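Local structure of EDTA monooxygenase (EDTA-degrading bacterium BNC1, 5DQP) at residues T104-I109 / G159-W164; I120-V125 / E151-V156; F166-A171 / L202-P207; M183-E188 / F192-P197. The protein probably uses reduced FMN and molecular oxygen to oxidise the chelator EDTA, as a luciferase-like flavin monooxygenase. One frame throughout, in Å; residues are numbered along the deposited sequence.

Contact 1. Residues T104-I109 / G159-W164; sequences TLARQI and GLWNSW
Trp161 sets its CG opposite its own carbonyl carbon (chi1 -75°), a turn that lays the indole against helix 102-115 with its N-H aimed at the backbone of Ala106. The NE1 to Ala106 O bond is 3.0 Å long and fairly straight at the hydrogen (158°). The oxygen lies at the indole's edge, close to the ring plane, whereas the donor comes to the carbonyl from its flank, at 116° to the C=O and tilted out of the carbonyl plane. Farther along the same ring, CZ2 meets Ile109 CG2, 4.0 Å away, the two side chains slanting across each other. One helical turn before Ile109, Ala106 CB rests on Leu160 CD1 at 3.8 Å; a methyl is small enough to let the two helices come close here. A leucine in place of Trp161 would probably leave Ala106 O without this side-chain donor and open a gap beside Ile109. Trp122 of strand 120-125 also packs on the indole. All four touching residues are buried, and the chemistry is that of an apolar helix-helix joint in which the one polar atom of the indole is paired with a backbone carbonyl.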
# COMPACT_ATOMS: atom_id res chain seq x y z
N THR A 104 11.83 -0.15 -1.98
CA THR A 104 10.45 0.24 -1.71
C THR A 104 9.55 -0.99 -1.60
O THR A 104 8.79 -1.13 -0.63
CB THR A 104 9.97 1.18 -2.79
OG1 THR A 104 10.78 2.37 -2.75
CG2 THR A 104 8.52 1.55 -2.54
N LEU A 105 9.62 -1.89 -2.57
CA LEU A 105 8.75 -3.07 -2.53
C LEU A 105 9.04 -3.94 -1.31
O LEU A 105 8.11 -4.39 -0.62
CB LEU A 105 8.88 -3.87 -3.82
CG LEU A 105 7.90 -5.03 -3.93
CD1 LEU A 105 7.55 -5.28 -5.35
CD2 LEU A 105 8.52 -6.30 -3.31
N ALA A 106 10.32 -4.23 -1.05
CA ALA A 106 10.68 -5.03 0.13
C ALA A 106 10.06 -4.43 1.40
O ALA A 106 9.47 -5.13 2.24
CB ALA A 106 12.21 -5.10 0.27
N ARG A 107 10.18 -3.11 1.53
CA ARG A 107 9.75 -2.39 2.71
C ARG A 107 8.23 -2.32 2.82
O ARG A 107 7.67 -2.41 3.92
CB ARG A 107 10.37 -1.00 2.64
CG ARG A 107 9.63 0.04 3.35
CD ARG A 107 10.35 1.36 3.25
NE ARG A 107 10.25 2.04 4.53
CZ ARG A 107 10.12 3.34 4.67
NH1 ARG A 107 10.04 3.85 5.89
NH2 ARG A 107 10.05 4.14 3.61
N GLN A 108 7.54 -2.20 1.69
CA GLN A 108 6.09 -2.09 1.74
C GLN A 108 5.42 -3.45 1.99
O GLN A 108 4.50 -3.54 2.80
CB GLN A 108 5.59 -1.43 0.45
CG GLN A 108 5.87 0.05 0.40
CD GLN A 108 5.23 0.72 -0.81
OE1 GLN A 108 4.95 0.06 -1.80
NE2 GLN A 108 5.01 2.03 -0.73
N ILE A 109 5.91 -4.51 1.35
CA ILE A 109 5.38 -5.84 1.68
C ILE A 109 5.74 -6.22 3.12
O ILE A 109 4.92 -6.82 3.84
CB ILE A 109 5.90 -6.90 0.69
CG1 ILE A 109 5.54 -6.53 -0.75
CG2 ILE A 109 5.42 -8.33 1.09
CD1 ILE A 109 4.05 -6.50 -1.04
N GLY A 159 17.27 -10.69 0.51
CA GLY A 159 18.38 -10.12 1.26
C GLY A 159 17.96 -8.98 2.16
O GLY A 159 18.39 -8.91 3.31
N LEU A 160 17.08 -8.09 1.67
CA LEU A 160 16.59 -6.99 2.50
C LEU A 160 15.76 -7.49 3.67
O LEU A 160 15.90 -6.99 4.80
CB LEU A 160 15.78 -6.01 1.65
CG LEU A 160 16.67 -5.20 0.72
CD1 LEU A 160 15.87 -4.35 -0.25
CD2 LEU A 160 17.61 -4.32 1.56
N TRP A 161 14.85 -8.42 3.42
CA TRP A 161 14.05 -8.95 4.52
C TRP A 161 14.93 -9.49 5.65
O TRP A 161 14.59 -9.33 6.82
CB TRP A 161 13.10 -10.02 4.00
CG TRP A 161 11.94 -9.43 3.25
CD1 TRP A 161 11.45 -8.15 3.34
CD2 TRP A 161 11.16 -10.08 2.25
NE1 TRP A 161 10.39 -7.97 2.48
CE2 TRP A 161 10.19 -9.14 1.79
CE3 TRP A 161 11.17 -11.36 1.69
CZ2 TRP A 161 9.25 -9.46 0.82
CZ3 TRP A 161 10.24 -11.67 0.72
CH2 TRP A 161 9.29 -10.72 0.30
N ASN A 162 16.07 -10.09 5.32
CA ASN A 162 16.89 -10.71 6.35
C ASN A 162 17.88 -9.76 6.98
O ASN A 162 18.59 -10.18 7.89
CB ASN A 162 17.64 -11.92 5.80
CG ASN A 162 16.70 -13.06 5.52
OD1 ASN A 162 15.70 -13.23 6.20
ND2 ASN A 162 17.01 -13.84 4.50
N SER A 163 17.96 -8.51 6.51
CA SER A 163 19.05 -7.62 6.88
C SER A 163 18.85 -6.93 8.23
O SER A 163 19.79 -6.29 8.72
CB SER A 163 19.28 -6.56 5.80
OG SER A 163 18.20 -5.61 5.77
N TRP A 164 17.65 -7.01 8.83
CA TRP A 164 17.41 -6.45 10.17
C TRP A 164 16.66 -7.50 10.98
O TRP A 164 15.46 -7.69 10.77
CB TRP A 164 16.63 -5.15 10.13
CG TRP A 164 16.45 -4.53 11.51
CD1 TRP A 164 17.14 -4.85 12.66
CD2 TRP A 164 15.55 -3.49 11.86
NE1 TRP A 164 16.71 -4.06 13.71
CE2 TRP A 164 15.75 -3.21 13.24
CE3 TRP A 164 14.62 -2.73 11.15
CZ2 TRP A 164 15.02 -2.24 13.91
CZ3 TRP A 164 13.90 -1.77 11.82
CH2 TRP A 164 14.11 -1.53 13.19

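Contact 2. Residues I120-V125 / E151-V156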
# COMPACT_ATOMS: atom_id res chain seq x y z
N ILE A 120 0.27 -11.29 5.21
CA ILE A 120 0.33 -10.79 3.83
C ILE A 120 1.44 -11.50 3.04
O ILE A 120 2.59 -11.50 3.47
CB ILE A 120 0.55 -9.26 3.78
CG1 ILE A 120 -0.60 -8.50 4.45
CG2 ILE A 120 0.75 -8.78 2.33
CD1 ILE A 120 -1.94 -8.73 3.85
N GLY A 121 1.09 -12.06 1.88
CA GLY A 121 2.07 -12.54 0.92
C GLY A 121 2.16 -11.66 -0.34
O GLY A 121 1.41 -10.70 -0.53
N TRP A 122 3.10 -12.02 -1.21
CA TRP A 122 3.40 -11.23 -2.39
C TRP A 122 3.44 -12.13 -3.62
O TRP A 122 4.26 -13.05 -3.69
CB TRP A 122 4.73 -10.49 -2.22
CG TRP A 122 5.28 -9.83 -3.45
CD1 TRP A 122 4.59 -9.14 -4.41
CD2 TRP A 122 6.66 -9.82 -3.87
NE1 TRP A 122 5.45 -8.70 -5.39
CE2 TRP A 122 6.73 -9.10 -5.08
CE3 TRP A 122 7.84 -10.34 -3.33
CZ2 TRP A 122 7.93 -8.90 -5.76
CZ3 TRP A 122 9.03 -10.14 -4.00
CH2 TRP A 122 9.07 -9.43 -5.21
N ASN A 123 2.54 -11.88 -4.57
CA ASN A 123 2.55 -12.53 -5.88
C ASN A 123 3.51 -11.74 -6.76
O ASN A 123 3.19 -10.65 -7.23
CB ASN A 123 1.13 -12.56 -6.47
CG ASN A 123 1.10 -13.05 -7.91
OD1 ASN A 123 0.26 -12.64 -8.71
ND2 ASN A 123 2.00 -13.95 -8.23
N ALA A 124 4.72 -12.26 -6.98
CA ALA A 124 5.75 -11.51 -7.69
C ALA A 124 5.62 -11.80 -9.18
O ALA A 124 5.81 -12.94 -9.60
CB ALA A 124 7.13 -11.90 -7.16
N VAL A 125 5.26 -10.79 -9.97
CA VAL A 125 5.02 -11.00 -11.39
C VAL A 125 6.03 -10.20 -12.20
O VAL A 125 6.74 -9.34 -11.68
CB VAL A 125 3.57 -10.63 -11.80
CG1 VAL A 125 2.54 -11.48 -11.02
CG2 VAL A 125 3.30 -9.14 -11.60
N GLU A 151 14.68 -12.46 -11.18
CA GLU A 151 15.51 -13.29 -10.33
C GLU A 151 16.42 -12.43 -9.45
O GLU A 151 16.55 -12.68 -8.25
CB GLU A 151 16.30 -14.26 -11.19
CG GLU A 151 16.80 -15.49 -10.47
CD GLU A 151 18.02 -15.20 -9.61
OE1 GLU A 151 18.93 -14.48 -10.08
OE2 GLU A 151 18.06 -15.69 -8.45
N GLU A 152 17.02 -11.39 -10.02
CA GLU A 152 17.87 -10.52 -9.21
C GLU A 152 17.04 -9.71 -8.21
O GLU A 152 17.44 -9.52 -7.05
CB GLU A 152 18.69 -9.59 -10.11
CG GLU A 152 19.82 -8.90 -9.35
CD GLU A 152 20.56 -7.82 -10.14
OE1 GLU A 152 21.10 -6.90 -9.50
OE2 GLU A 152 20.59 -7.90 -11.40
N PHE A 153 15.88 -9.23 -8.65
CA PHE A 153 14.94 -8.53 -7.77
C PHE A 153 14.59 -9.37 -6.54
O PHE A 153 14.56 -8.87 -5.42
CB PHE A 153 13.69 -8.17 -8.58
CG PHE A 153 12.77 -7.20 -7.91
CD1 PHE A 153 11.94 -7.59 -6.87
CD2 PHE A 153 12.70 -5.89 -8.35
CE1 PHE A 153 11.08 -6.69 -6.27
CE2 PHE A 153 11.86 -5.00 -7.74
CZ PHE A 153 11.05 -5.39 -6.71
N LEU A 154 14.29 -10.65 -6.76
CA LEU A 154 13.92 -11.52 -5.65
C LEU A 154 15.09 -11.75 -4.70
O LEU A 154 14.89 -11.81 -3.48
CB LEU A 154 13.37 -12.85 -6.17
CG LEU A 154 11.86 -12.90 -6.41
CD1 LEU A 154 11.15 -12.68 -5.08
CD2 LEU A 154 11.45 -11.86 -7.37
N GLU A 155 16.31 -11.88 -5.24
CA GLU A 155 17.48 -11.98 -4.37
C GLU A 155 17.64 -10.72 -3.53
O GLU A 155 17.96 -10.80 -2.33
CB GLU A 155 18.75 -12.21 -5.19
CG GLU A 155 18.78 -13.45 -6.04
CD GLU A 155 20.11 -13.59 -6.79
OE1 GLU A 155 21.02 -12.77 -6.55
OE2 GLU A 155 20.24 -14.53 -7.61
N VAL A 156 17.49 -9.54 -4.14
CA VAL A 156 17.61 -8.31 -3.38
C VAL A 156 16.57 -8.30 -2.28
O VAL A 156 16.89 -8.11 -1.10
CB VAL A 156 17.48 -7.08 -4.29
CG1 VAL A 156 17.43 -5.84 -3.43
CG2 VAL A 156 18.63 -7.02 -5.29
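Trp122 reaches from strand 120-125 to helix 143-161 with the far rim of its indole, where Phe153 and Leu154 receive it. CH2 lies 3.6 Å from Phe153 CE1. The two aromatic rings meet rim to rim, neither over the other's face, with centroids 5.9 Å apart and planes inclined at 50°. Leu154 reaches from the opposite direction, its CD1 lying obliquely to the ring and 3.5 Å from Trp122 CZ3, while its other methyl, CD2, is 4.3 Å from Ala124 CB. No hydrogen bond crosses the contact: large, flat and branched apolar groups suit it because they must span a gap of 10.4 Å between the segment axes.

The indole is positioned by its first torsion, CG standing opposite the backbone N (chi1 169°) and pointing the ring out of the strand, and by a hydrogen bond from NE1 to Ala95 O of strand 90-96. Ala124, on the same side of the strand, places CB 3.4 Å above the plane of the Trp122 ring, toward its rim; alanine's small methyl fits the space beside the ring. Asn123 points the other way, bonding through OD1 to Thr94 OG1, a residue predicted to bind FMN.

Strand 120-125 is one of the parallel strands of the TIM-barrel-like core, between strands 90-96 and 210-213. Helix 143-161 comes later in the chain, after helix 130-135; its segment 151-156 runs roughly antiparallel to segment 120-125, their directions 148° apart. Leu105 of helix 102-115 packs against both Trp122 and Phe153, and Phe226 of helix 217-226 touches Leu154.

Contact 3. Residues F166-A171 / L202-P207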
# COMPACT_ATOMS: atom_id res chain seq x y z
N PHE A 166 15.52 -7.84 14.46
CA PHE A 166 15.28 -7.16 15.72
C PHE A 166 15.06 -8.19 16.83
O PHE A 166 14.46 -9.24 16.60
CB PHE A 166 14.05 -6.24 15.57
CG PHE A 166 13.64 -5.52 16.83
CD1 PHE A 166 14.25 -4.33 17.19
CD2 PHE A 166 12.65 -6.04 17.65
CE1 PHE A 166 13.88 -3.67 18.35
CE2 PHE A 166 12.28 -5.39 18.81
CZ PHE A 166 12.90 -4.19 19.16
N PRO A 167 15.60 -7.91 18.16
CA PRO A 167 15.50 -8.93 19.25
C PRO A 167 14.17 -8.96 20.00
O PRO A 167 13.98 -8.41 21.09
CB PRO A 167 16.67 -8.53 20.17
CG PRO A 167 16.89 -7.08 19.94
CD PRO A 167 16.35 -6.72 18.57
N TRP A 168 13.19 -9.63 19.38
CA TRP A 168 11.83 -9.66 19.90
C TRP A 168 11.76 -10.13 21.35
O TRP A 168 10.87 -9.70 22.10
CB TRP A 168 10.95 -10.58 19.03
CG TRP A 168 10.93 -10.15 17.63
CD1 TRP A 168 11.61 -10.71 16.58
CD2 TRP A 168 10.26 -9.00 17.11
NE1 TRP A 168 11.37 -10.00 15.44
CE2 TRP A 168 10.55 -8.94 15.73
CE3 TRP A 168 9.44 -8.01 17.67
CZ2 TRP A 168 10.03 -7.95 14.91
CZ3 TRP A 168 8.94 -7.03 16.85
CH2 TRP A 168 9.24 -7.00 15.49
N ASP A 169 12.66 -11.01 21.78
CA ASP A 169 12.68 -11.49 23.16
C ASP A 169 13.47 -10.58 24.11
O ASP A 169 13.52 -10.85 25.31
CB ASP A 169 13.26 -12.91 23.22
N GLU A 170 14.13 -9.56 23.59
CA GLU A 170 14.85 -8.63 24.42
C GLU A 170 14.53 -7.20 24.06
O GLU A 170 15.38 -6.42 23.78
CB GLU A 170 16.34 -8.88 24.34
CG GLU A 170 16.76 -10.33 24.35
CD GLU A 170 18.26 -10.51 24.39
OE1 GLU A 170 18.82 -10.53 25.49
OE2 GLU A 170 18.87 -10.63 23.32
N ALA A 171 13.27 -6.89 24.12
CA ALA A 171 12.76 -5.58 23.74
C ALA A 171 12.39 -4.71 24.94
O ALA A 171 11.91 -3.59 24.74
CB ALA A 171 11.57 -5.74 22.80
N LEU A 202 12.74 -8.29 10.33
CA LEU A 202 12.24 -9.63 10.10
C LEU A 202 11.41 -10.07 11.31
O LEU A 202 11.87 -9.93 12.44
CB LEU A 202 13.39 -10.61 9.89
CG LEU A 202 13.07 -12.05 9.44
CD1 LEU A 202 12.41 -12.05 8.06
CD2 LEU A 202 14.34 -12.84 9.39
N PRO A 203 10.20 -10.57 11.11
CA PRO A 203 9.42 -11.06 12.23
C PRO A 203 9.96 -12.40 12.70
O PRO A 203 10.67 -13.08 11.94
CB PRO A 203 8.00 -11.21 11.64
CG PRO A 203 8.05 -10.42 10.32
CD PRO A 203 9.46 -10.62 9.84
N PRO A 204 9.62 -12.83 13.91
CA PRO A 204 10.10 -14.13 14.39
C PRO A 204 9.49 -15.31 13.67
O PRO A 204 10.06 -16.41 13.70
CB PRO A 204 9.71 -14.12 15.88
CG PRO A 204 8.54 -13.21 15.94
CD PRO A 204 8.81 -12.13 14.93
N TYR A 205 8.37 -15.14 12.99
CA TYR A 205 7.79 -16.24 12.24
C TYR A 205 8.17 -16.21 10.75
O TYR A 205 7.64 -17.01 9.97
CB TYR A 205 6.27 -16.21 12.42
CG TYR A 205 5.72 -14.82 12.24
CD1 TYR A 205 5.54 -14.29 10.97
CD2 TYR A 205 5.41 -14.02 13.34
CE1 TYR A 205 5.09 -13.01 10.80
CE2 TYR A 205 4.93 -12.73 13.17
CZ TYR A 205 4.77 -12.23 11.89
OH TYR A 205 4.29 -10.96 11.70
N GLY A 206 9.07 -15.33 10.33
CA GLY A 206 9.66 -15.43 9.02
C GLY A 206 9.17 -14.37 8.05
O GLY A 206 8.28 -13.57 8.37
N PRO A 207 9.71 -14.39 6.83
CA PRO A 207 9.42 -13.33 5.85
C PRO A 207 8.07 -13.53 5.17
O PRO A 207 7.42 -14.57 5.32
CB PRO A 207 10.58 -13.49 4.85
CG PRO A 207 10.84 -14.96 4.85
CD PRO A 207 10.67 -15.38 6.31
O HOH W 1 14.33 -10.81 13.97
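The pyrrolidine ring of Pro204 lies nearly parallel to the plane of the Trp168 indole, although the two side chains run at about a right angle. Pro204 CD sits over one face, 3.5 Å from the centroid of the five-membered ring of Trp168 and only 19° off its normal, a CH-pi contact suited to an electron-rich indole and the slightly polarised CD hydrogens of proline. Against the opposite face lies Phe166 CD2, 3.7 Å above the plane and offset toward the rim, so the ring is packed on both sides. Its edge is engaged as well: NE1 donates to Leu202 O at 3.0 Å, with the oxygen in the indole plane and the N-H in the carbonyl plane. Leu202 O also accepts from water 1, 3.0 Å away, which gives its other hydrogen to Phe166 O and so bridges the two loops.

Proline's fixed phi suits Pro204, inside a type I turn from Pro203 to Gly206. Gly206 has a positive phi, at which a CB would be pressed against the carbonyl of Tyr205 and would also meet Pro207 CD. With an alanine at Trp168, Pro204 is likely to lose the aromatic face beneath its CD, and Leu202 O one of its donors.

Phe33 of the second subunit meets the rings of both Phe166 and Trp168. Two surface loops are thus joined by one polar N-H, one bridging water, a CH-pi contact and apolar packing over the other face.

Contact 4. Residues M183-E188 / F192-P197; sequences MPINHE and FKVAGP
Ala195 O is gripped by two successive backbone N-H groups from the facing chain, Ile185 N at 2.8 Å and Asn186 N at 3.0 Å. The first comes nearly along the C=O axis but with a bent N-H (136°); the second is straighter at its hydrogen (163°) and approaches the carbonyl from the side. Asn186 has a left-handed backbone, which asparagine tolerates better than most residues. Beyond it the chains settle into a short antiparallel hairpin: His187 and Val194 form a hydrogen-bonded pair, His187 N to Val194 O 2.9 Å and Val194 N to His187 O 3.0 Å. The His187 ring comes close to the next carbonyl, its CD2 3.2 Å from Phe192 O. Glu188 and Lys193 follow as a non-hydrogen-bonded pair, their extended side chains lying alongside each other on the other face. Glu188 OE1 and Lys193 NZ are 4.8 Å apart, too far for a salt bridge, though the opposite charges may still attract weakly.

In Ile185 a chi1 of 64° sets CG1 between the backbone N and the carbonyl carbon, which brings it to 3.3 Å from Val194 O and carries CD1 on to Val194 CG1. At the open end Pro184 CB packs on Pro197 CD at 4.1 Å. Pro197 follows a cis peptide, and Gly196 before it has a positive phi that glycine readily adopts.

The hairpin lies along helix 143-161: Ile185 touches Val156 and Leu160, and Glu152 OE1 accepts from both His187 NE2 and Phe192 N. On segment 192-197, Val194 and Ala195 pack on Asn135 and Ala134 of the second subunit.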
# COMPACT_ATOMS: atom_id res chain seq x y z
N MET A 183 22.56 -5.97 9.22
CA MET A 183 23.66 -6.15 8.30
C MET A 183 23.26 -5.72 6.89
O MET A 183 22.32 -6.28 6.32
CB MET A 183 24.12 -7.61 8.29
CG MET A 183 25.40 -7.85 7.50
SD MET A 183 25.63 -9.59 7.10
CE MET A 183 27.04 -9.52 6.00
N PRO A 184 23.97 -4.74 6.31
CA PRO A 184 23.67 -4.35 4.93
C PRO A 184 23.89 -5.51 3.97
O PRO A 184 24.58 -6.48 4.28
CB PRO A 184 24.65 -3.21 4.66
CG PRO A 184 25.78 -3.49 5.60
CD PRO A 184 25.16 -4.06 6.82
N ILE A 185 23.26 -5.42 2.80
CA ILE A 185 23.47 -6.45 1.78
C ILE A 185 24.53 -6.05 0.76
O ILE A 185 25.13 -6.93 0.15
CB ILE A 185 22.16 -6.83 1.04
CG1 ILE A 185 21.62 -5.63 0.26
CG2 ILE A 185 21.14 -7.39 2.02
CD1 ILE A 185 20.35 -5.92 -0.58
N ASN A 186 24.77 -4.76 0.57
CA ASN A 186 25.75 -4.28 -0.41
C ASN A 186 25.63 -5.07 -1.70
O ASN A 186 26.60 -5.62 -2.22
CB ASN A 186 27.18 -4.34 0.14
CG ASN A 186 27.37 -3.44 1.36
OD1 ASN A 186 26.70 -2.41 1.51
ND2 ASN A 186 28.28 -3.84 2.25
N HIS A 187 24.41 -5.14 -2.22
CA HIS A 187 24.17 -5.83 -3.47
C HIS A 187 24.56 -4.94 -4.64
O HIS A 187 24.25 -3.74 -4.66
CB HIS A 187 22.70 -6.23 -3.60
CG HIS A 187 22.35 -6.76 -4.95
ND1 HIS A 187 22.52 -8.08 -5.28
CD2 HIS A 187 21.93 -6.14 -6.07
CE1 HIS A 187 22.18 -8.26 -6.54
NE2 HIS A 187 21.82 -7.10 -7.05
N GLU A 188 25.25 -5.52 -5.61
CA GLU A 188 25.49 -4.86 -6.89
C GLU A 188 25.43 -5.92 -7.97
O GLU A 188 26.31 -6.79 -8.04
CB GLU A 188 26.83 -4.12 -6.91
CG GLU A 188 27.05 -3.40 -8.24
CD GLU A 188 28.01 -2.22 -8.14
OE1 GLU A 188 28.73 -2.10 -7.12
OE2 GLU A 188 28.05 -1.41 -9.11
N PHE A 192 20.52 -4.09 -10.39
CA PHE A 192 20.21 -3.35 -9.17
C PHE A 192 21.48 -3.14 -8.37
O PHE A 192 22.39 -3.97 -8.36
CB PHE A 192 19.16 -4.08 -8.31
CG PHE A 192 17.87 -4.34 -9.04
CD1 PHE A 192 17.00 -3.30 -9.36
CD2 PHE A 192 17.51 -5.63 -9.42
CE1 PHE A 192 15.82 -3.53 -10.05
CE2 PHE A 192 16.32 -5.88 -10.13
CZ PHE A 192 15.48 -4.84 -10.43
N LYS A 193 21.54 -1.99 -7.71
CA LYS A 193 22.55 -1.65 -6.73
C LYS A 193 21.81 -1.17 -5.49
O LYS A 193 21.10 -0.17 -5.54
CB LYS A 193 23.50 -0.56 -7.26
CG LYS A 193 24.71 -0.33 -6.39
CD LYS A 193 25.51 0.89 -6.83
CE LYS A 193 26.68 1.15 -5.88
NZ LYS A 193 27.40 2.42 -6.20
N VAL A 194 21.94 -1.91 -4.38
CA VAL A 194 21.15 -1.64 -3.18
C VAL A 194 21.98 -1.95 -1.95
O VAL A 194 22.38 -3.09 -1.74
CB VAL A 194 19.86 -2.49 -3.17
CG1 VAL A 194 19.15 -2.34 -1.85
CG2 VAL A 194 18.95 -2.15 -4.38
N ALA A 195 22.23 -0.94 -1.10
CA ALA A 195 23.07 -1.16 0.07
C ALA A 195 22.32 -1.86 1.20
O ALA A 195 22.84 -2.81 1.79
CB ALA A 195 23.65 0.17 0.56
N GLY A 196 21.08 -1.43 1.50
CA GLY A 196 20.41 -1.88 2.70
C GLY A 196 21.19 -1.34 3.91
O GLY A 196 22.12 -0.58 3.72
N PRO A 197 20.81 -1.72 5.15
CA PRO A 197 19.71 -2.61 5.54
C PRO A 197 18.31 -2.03 5.29
O PRO A 197 18.15 -0.82 5.09
CB PRO A 197 19.94 -2.81 7.04
CG PRO A 197 20.68 -1.58 7.48
CD PRO A 197 21.55 -1.20 6.32

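Overall arrangement
From the N terminus, helix 102-115 leads into strand 120-125, and helix 143-161 returns to meet both. Contact 2 closes the shorter loop between strand and helix; contact 1 closes the longer one around it. The chain then leaves the barrel in an excursion that contact 3 closes, with the hairpin of contact 4 nested inside. The two nested pairs follow in series and none cross. Contact 1 joins helix 102-115 to the end of helix 143-161, and contact 2 joins strand 120-125 to the same helix. Trp164 O to Leu202 N ties contact 1 to contact 3, while Glu152 ties contact 2 to contact 4 through His187 and Phe192. Contacts 1, 3 and 4 touch the second subunit.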